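Local coordinates for oxidoreductase, NAD-binding/iron-sulfur cluster-binding protein (Nitratireductor pacificus pht-3B, PDB 6ZXU) that probably catalyses the reductive removal of halogen from organohalide substrates, using a bound cobalamin and two [4Fe-4S] clusters, at residues C398-W403 and D421-M426; Y472-H477 and I517-D522. One frame throughout, in Å; residues are numbered along the deposited sequence.

Interaction 1. Residues C398-W403 and D421-M426; sequences CRAEPW and DYAVVM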
loop_
_atom_site.group_PDB
_atom_site.type_symbol
_atom_site.label_atom_id
_atom_site.label_comp_id
_atom_site.label_asym_id
_atom_site.label_seq_id
_atom_site.Cartn_x
_atom_site.Cartn_y
_atom_site.Cartn_z
ATOM N N CYS A 398 -8.847 17.170 -1.934
ATOM C CA CYS A 398 -10.257 17.580 -2.113
ATOM C C CYS A 398 -10.773 18.259 -0.863
ATOM O O CYS A 398 -10.179 18.184 0.200
ATOM C CB CYS A 398 -11.161 16.402 -2.568
ATOM S SG CYS A 398 -11.451 15.114 -1.349
ATOM N N ARG A 399 -11.921 18.949 -0.974
ATOM C CA ARG A 399 -12.658 19.338 0.232
ATOM C C ARG A 399 -13.260 18.143 0.949
ATOM O O ARG A 399 -13.860 17.271 0.328
ATOM C CB ARG A 399 -13.791 20.309 -0.147
ATOM C CG ARG A 399 -13.205 21.614 -0.563
ATOM C CD ARG A 399 -14.183 22.809 -0.500
ATOM N NE ARG A 399 -13.378 24.059 -0.509
ATOM C CZ ARG A 399 -12.980 24.719 0.593
ATOM N NH1 ARG A 399 -13.335 24.318 1.819
ATOM N NH2 ARG A 399 -12.274 25.836 0.451
ATOM N N ALA A 400 -13.141 18.135 2.256
ATOM C CA ALA A 400 -13.724 17.096 3.117
ATOM C C ALA A 400 -15.161 17.468 3.402
ATOM O O ALA A 400 -15.460 18.167 4.368
ATOM C CB ALA A 400 -12.931 16.973 4.425
ATOM N N GLU A 401 -16.060 17.020 2.567
ATOM C CA GLU A 401 -17.436 17.372 2.697
ATOM C C GLU A 401 -18.088 16.636 3.838
ATOM O O GLU A 401 -17.645 15.568 4.233
ATOM C CB GLU A 401 -18.136 17.175 1.390
ATOM C CG GLU A 401 -17.448 17.925 0.270
ATOM C CD GLU A 401 -18.178 17.809 -1.053
ATOM O OE1 GLU A 401 -19.417 17.997 -1.052
ATOM O OE2 GLU A 401 -17.520 17.522 -2.111
ATOM N N PRO A 402 -19.100 17.231 4.470
ATOM C CA PRO A 402 -19.631 16.619 5.698
ATOM C C PRO A 402 -20.151 15.235 5.496
ATOM O O PRO A 402 -19.999 14.373 6.388
ATOM C CB PRO A 402 -20.780 17.603 6.163
ATOM C CG PRO A 402 -20.316 18.899 5.556
ATOM C CD PRO A 402 -19.676 18.587 4.241
ATOM N N TRP A 403 -20.701 14.966 4.324
ATOM C CA TRP A 403 -21.271 13.651 4.107
ATOM C C TRP A 403 -20.162 12.562 3.954
ATOM O O TRP A 403 -20.522 11.397 3.804
ATOM C CB TRP A 403 -22.198 13.648 2.861
ATOM C CG TRP A 403 -21.585 14.259 1.644
ATOM C CD1 TRP A 403 -21.587 15.578 1.295
ATOM C CD2 TRP A 403 -20.862 13.592 0.630
ATOM N NE1 TRP A 403 -20.922 15.747 0.111
ATOM C CE2 TRP A 403 -20.456 14.529 -0.284
ATOM C CE3 TRP A 403 -20.488 12.245 0.418
ATOM C CZ2 TRP A 403 -19.745 14.186 -1.435
ATOM C CZ3 TRP A 403 -19.816 11.929 -0.702
ATOM C CH2 TRP A 403 -19.450 12.889 -1.623
ATOM N N ASP A 421 -11.580 20.885 7.037
ATOM C CA ASP A 421 -11.993 21.398 5.727
ATOM C C ASP A 421 -11.534 20.642 4.520
ATOM O O ASP A 421 -12.177 20.693 3.513
ATOM C CB ASP A 421 -11.447 22.817 5.608
ATOM C CG ASP A 421 -12.197 23.851 6.551
ATOM O OD1 ASP A 421 -13.352 23.571 6.933
ATOM O OD2 ASP A 421 -11.558 24.894 6.919
ATOM N N TYR A 422 -10.355 20.006 4.597
ATOM C CA TYR A 422 -9.743 19.379 3.445
ATOM C C TYR A 422 -9.358 17.933 3.730
ATOM O O TYR A 422 -9.114 17.568 4.860
ATOM C CB TYR A 422 -8.486 20.134 3.009
ATOM C CG TYR A 422 -8.708 21.553 2.611
ATOM C CD1 TYR A 422 -9.232 21.853 1.351
ATOM C CD2 TYR A 422 -8.550 22.596 3.545
ATOM C CE1 TYR A 422 -9.516 23.145 0.984
ATOM C CE2 TYR A 422 -8.841 23.893 3.193
ATOM C CZ TYR A 422 -9.302 24.150 1.927
ATOM O OH TYR A 422 -9.572 25.405 1.541
ATOM N N ALA A 423 -9.318 17.138 2.671
ATOM C CA ALA A 423 -8.868 15.733 2.735
ATOM C C ALA A 423 -7.703 15.594 1.795
ATOM O O ALA A 423 -7.782 15.985 0.617
ATOM C CB ALA A 423 -9.973 14.772 2.312
ATOM N N VAL A 424 -6.585 15.153 2.328
ATOM C CA VAL A 424 -5.426 14.769 1.528
ATOM C C VAL A 424 -5.474 13.237 1.399
ATOM O O VAL A 424 -5.537 12.512 2.368
ATOM C CB VAL A 424 -4.119 15.192 2.165
ATOM C CG1 VAL A 424 -2.920 14.833 1.255
ATOM C CG2 VAL A 424 -4.188 16.693 2.422
ATOM N N VAL A 425 -5.578 12.782 0.150
ATOM C CA VAL A 425 -5.779 11.395 -0.173
ATOM C C VAL A 425 -4.513 10.897 -0.863
ATOM O O VAL A 425 -4.018 11.475 -1.844
ATOM C CB VAL A 425 -6.952 11.214 -1.139
ATOM C CG1 VAL A 425 -7.292 9.750 -1.329
ATOM C CG2 VAL A 425 -8.152 11.953 -0.600
ATOM N N MET A 426 -4.017 9.769 -0.370
ATOM C CA MET A 426 -2.828 9.136 -0.966
ATOM C C MET A 426 -3.090 7.692 -1.256
ATOM O O MET A 426 -3.818 7.040 -0.542
ATOM C CB MET A 426 -1.656 9.293 -0.082
ATOM C CG MET A 426 -1.287 10.736 -0.014
ATOM S SD MET A 426 -0.043 11.184 1.188
ATOM C CE MET A 426 -0.967 10.813 2.701
HETATM O O HOH W 1 -14.878 22.036 3.146
#
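Cys398 and Ala423 form a hydrogen-bonded antiparallel pair. Ala423 N reaches Cys398 O at 2.8 Å and nearly straight (178°), while Cys398 N gives its hydrogen to Ala423 O at 3.0 Å. Beyond the non-hydrogen-bonded pair Arg399–Tyr422, Ala400 N adds a third bond, to Asp421 O (3.0 Å). Ala400 is also the centre of an inverse gamma turn, where the chain leaves the sheet. Among apolar contacts, Cys398 SG lies 4.0 Å from Ala423 CB on the sheet face where Met492 and Val518 also pack, and Ala400 CB, 4.2 Å from Ala423 CB, rests against the backbone of Tyr422. The remaining contact joins a charged group to an aromatic one. CG of Arg399 stands anti to the carbonyl carbon (chi1 -70°), and the chain then runs extended to NE, the side chain lying beside that of Tyr422 and pointing the same way. Tyr422 CE1 sits 3.8 Å above the centre of the guanidinium, the two planes turned 45° apart. Arg399 NH2 is 2.9 Å from Tyr422 OH, but the angle is too poor for a hydrogen bond. Water 1, in the guanidinium plane, accepts from Arg399 NH1 and donates to Asp421 O. Trp403 touches the cobalamin, and its NE1 bonds to Glu401 OE1, which also pairs with Arg305. The chemistry implies a pairing fixed by backbone bonds, beside which exposed Arg399 sets its guanidinium against buried Tyr422.

Interaction 2. Residues Y472-H477 and I517-D522; sequences YSARSH and IVFTTD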
loop_
_atom_site.group_PDB
_atom_site.type_symbol
_atom_site.label_atom_id
_atom_site.label_comp_id
_atom_site.label_asym_id
_atom_site.label_seq_id
_atom_site.Cartn_x
_atom_site.Cartn_y
_atom_site.Cartn_z
ATOM N N TYR A 472 -2.008 23.935 12.064
ATOM C CA TYR A 472 -3.249 23.583 11.364
ATOM C C TYR A 472 -3.681 22.226 11.788
ATOM O O TYR A 472 -2.896 21.264 11.701
ATOM C CB TYR A 472 -3.021 23.662 9.849
ATOM C CG TYR A 472 -2.794 25.044 9.384
ATOM C CD1 TYR A 472 -3.872 25.880 9.076
ATOM C CD2 TYR A 472 -1.520 25.559 9.258
ATOM C CE1 TYR A 472 -3.682 27.193 8.677
ATOM C CE2 TYR A 472 -1.315 26.862 8.874
ATOM C CZ TYR A 472 -2.402 27.663 8.541
ATOM O OH TYR A 472 -2.170 28.939 8.116
ATOM N N SER A 473 -4.869 22.104 12.334
ATOM C CA SER A 473 -5.330 20.859 12.890
ATOM C C SER A 473 -5.322 19.776 11.726
ATOM O O SER A 473 -5.591 20.092 10.594
ATOM C CB SER A 473 -6.737 20.996 13.420
ATOM O OG SER A 473 -7.152 19.890 14.148
ATOM N N ALA A 474 -4.975 18.562 12.074
ATOM C CA ALA A 474 -4.865 17.480 11.075
ATOM C C ALA A 474 -4.931 16.165 11.798
ATOM O O ALA A 474 -4.371 16.009 12.891
ATOM C CB ALA A 474 -3.598 17.616 10.295
ATOM N N ARG A 475 -5.673 15.224 11.218
ATOM C CA ARG A 475 -5.828 13.892 11.751
ATOM C C ARG A 475 -5.770 12.884 10.617
ATOM O O ARG A 475 -6.419 13.079 9.580
ATOM C CB ARG A 475 -7.149 13.779 12.461
ATOM C CG ARG A 475 -7.308 12.429 13.070
ATOM C CD ARG A 475 -8.356 12.319 14.083
ATOM N NE ARG A 475 -8.504 10.916 14.492
ATOM C CZ ARG A 475 -7.931 10.310 15.545
ATOM N NH1 ARG A 475 -7.113 10.968 16.364
ATOM N NH2 ARG A 475 -8.196 9.057 15.796
ATOM N N SER A 476 -4.983 11.810 10.770
ATOM C CA SER A 476 -4.999 10.749 9.731
ATOM C C SER A 476 -6.103 9.734 10.020
ATOM O O SER A 476 -6.633 9.635 11.110
ATOM C CB SER A 476 -3.635 10.056 9.616
ATOM O OG SER A 476 -3.385 9.294 10.720
ATOM N N HIS A 477 -6.489 9.035 8.972
ATOM C CA HIS A 477 -7.587 8.103 8.974
ATOM C C HIS A 477 -7.158 6.786 8.355
ATOM O O HIS A 477 -7.072 6.650 7.139
ATOM C CB HIS A 477 -8.729 8.757 8.186
ATOM C CG HIS A 477 -9.174 10.063 8.759
ATOM N ND1 HIS A 477 -10.056 10.177 9.791
ATOM C CD2 HIS A 477 -8.859 11.317 8.401
ATOM C CE1 HIS A 477 -10.279 11.446 10.040
ATOM N NE2 HIS A 477 -9.575 12.152 9.202
ATOM N N ILE A 517 -4.913 5.997 1.951
ATOM C CA ILE A 517 -4.908 6.612 3.278
ATOM C C ILE A 517 -5.390 8.054 3.067
ATOM O O ILE A 517 -5.125 8.681 2.045
ATOM C CB ILE A 517 -3.481 6.521 3.896
ATOM C CG1 ILE A 517 -3.421 7.012 5.348
ATOM C CG2 ILE A 517 -2.468 7.306 3.058
ATOM C CD1 ILE A 517 -4.007 6.130 6.345
ATOM N N VAL A 518 -6.119 8.552 4.024
ATOM C CA VAL A 518 -6.611 9.923 4.058
ATOM C C VAL A 518 -6.168 10.589 5.352
ATOM O O VAL A 518 -6.143 9.976 6.412
ATOM C CB VAL A 518 -8.138 9.988 3.963
ATOM C CG1 VAL A 518 -8.603 11.408 4.001
ATOM C CG2 VAL A 518 -8.638 9.341 2.720
ATOM N N PHE A 519 -5.661 11.825 5.253
ATOM C CA PHE A 519 -5.658 12.673 6.422
ATOM C C PHE A 519 -6.393 13.933 6.121
ATOM O O PHE A 519 -6.279 14.483 5.031
ATOM C CB PHE A 519 -4.276 12.976 7.041
ATOM C CG PHE A 519 -3.455 13.928 6.288
ATOM C CD1 PHE A 519 -2.552 13.471 5.312
ATOM C CD2 PHE A 519 -3.442 15.280 6.635
ATOM C CE1 PHE A 519 -1.745 14.352 4.637
ATOM C CE2 PHE A 519 -2.639 16.166 5.925
ATOM C CZ PHE A 519 -1.809 15.705 4.935
ATOM N N THR A 520 -7.196 14.344 7.099
ATOM C CA THR A 520 -7.937 15.602 6.997
ATOM C C THR A 520 -7.141 16.719 7.660
ATOM O O THR A 520 -6.341 16.465 8.554
ATOM C CB THR A 520 -9.318 15.470 7.578
ATOM O OG1 THR A 520 -9.267 14.954 8.911
ATOM C CG2 THR A 520 -10.159 14.487 6.686
ATOM N N THR A 521 -7.365 17.936 7.205
ATOM C CA THR A 521 -6.667 19.079 7.719
ATOM C C THR A 521 -7.418 20.363 7.456
ATOM O O THR A 521 -8.232 20.448 6.567
ATOM C CB THR A 521 -5.234 19.148 7.157
ATOM O OG1 THR A 521 -4.466 20.189 7.796
ATOM C CG2 THR A 521 -5.158 19.290 5.660
ATOM N N ASP A 522 -6.998 21.426 8.181
ATOM C CA ASP A 522 -7.407 22.815 7.884
ATOM C C ASP A 522 -6.411 23.619 7.072
ATOM O O ASP A 522 -6.729 24.740 6.657
ATOM C CB ASP A 522 -7.740 23.563 9.207
ATOM C CG ASP A 522 -8.990 23.035 9.865
ATOM O OD1 ASP A 522 -9.963 22.583 9.119
ATOM O OD2 ASP A 522 -8.970 23.033 11.137
HETATM O O HOH W 2 -6.840 24.227 12.629
#
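His477 reaches across to Thr520 with the CD2–NE2 side of its imidazole. Its CB lies 3.4 Å from Val518 O, the carbonyl that also accepts the hydrogen of His477 N at 2.7 Å. CG, anti to the carbonyl carbon (chi1 -59°), comes 3.8 Å from Val518 O. CD2 passes 3.6 Å from Val518 O, which lies at the ring edge, and Thr520 N is at the edge too, in the ring plane. At the tip, NE2 meets Thr520 OG1 in a nearly straight hydrogen bond (2.8 Å, 170°), the two side chains crossing at about a right angle. Thr520 OG1 also bonds to His420 ND1, while His477 ND1 is hydrogen-bonded to Glu483 N. Arg475 and Thr520 exchange two backbone bonds. At the far end Ser473 O receives both Asp522 N (3.1 Å) and Thr521 OG1 (3.0 Å), and Asp522 OD2 pairs with Lys363. Ala474, Ser476, Phe519 and Thr521 share the face opposite His477; Ala474 and Phe519 pack there on helix 445-469. The alternating hydrogen-bonded and non-hydrogen-bonded pairs are those of a regular antiparallel ladder, here close to the cobalamin-binding residues Val484 and His486.

Overall arrangement
From the N terminus, strand 394-399 comes first, and interaction 1 closes a loop when the chain returns as strand 422-429; the 17 residues between its segments hold neither helix nor strand. Helix 445-469 follows, then strand 474-477; interaction 2 closes a longer excursion, including helix 486-492, when strand 514-521 arrives. The two closures are in series, neither nested nor crossed. They meet in space because strands 422-429 and 514-521 lie side by side, with probable hydrogen bonds such as Val424 N to Phe519 O (2.8 Å). One four-stranded antiparallel sheet results, in which strands 394-399 and 474-477 lie at the two sides, with helix 445-469 on one face and helix 486-492 on the other.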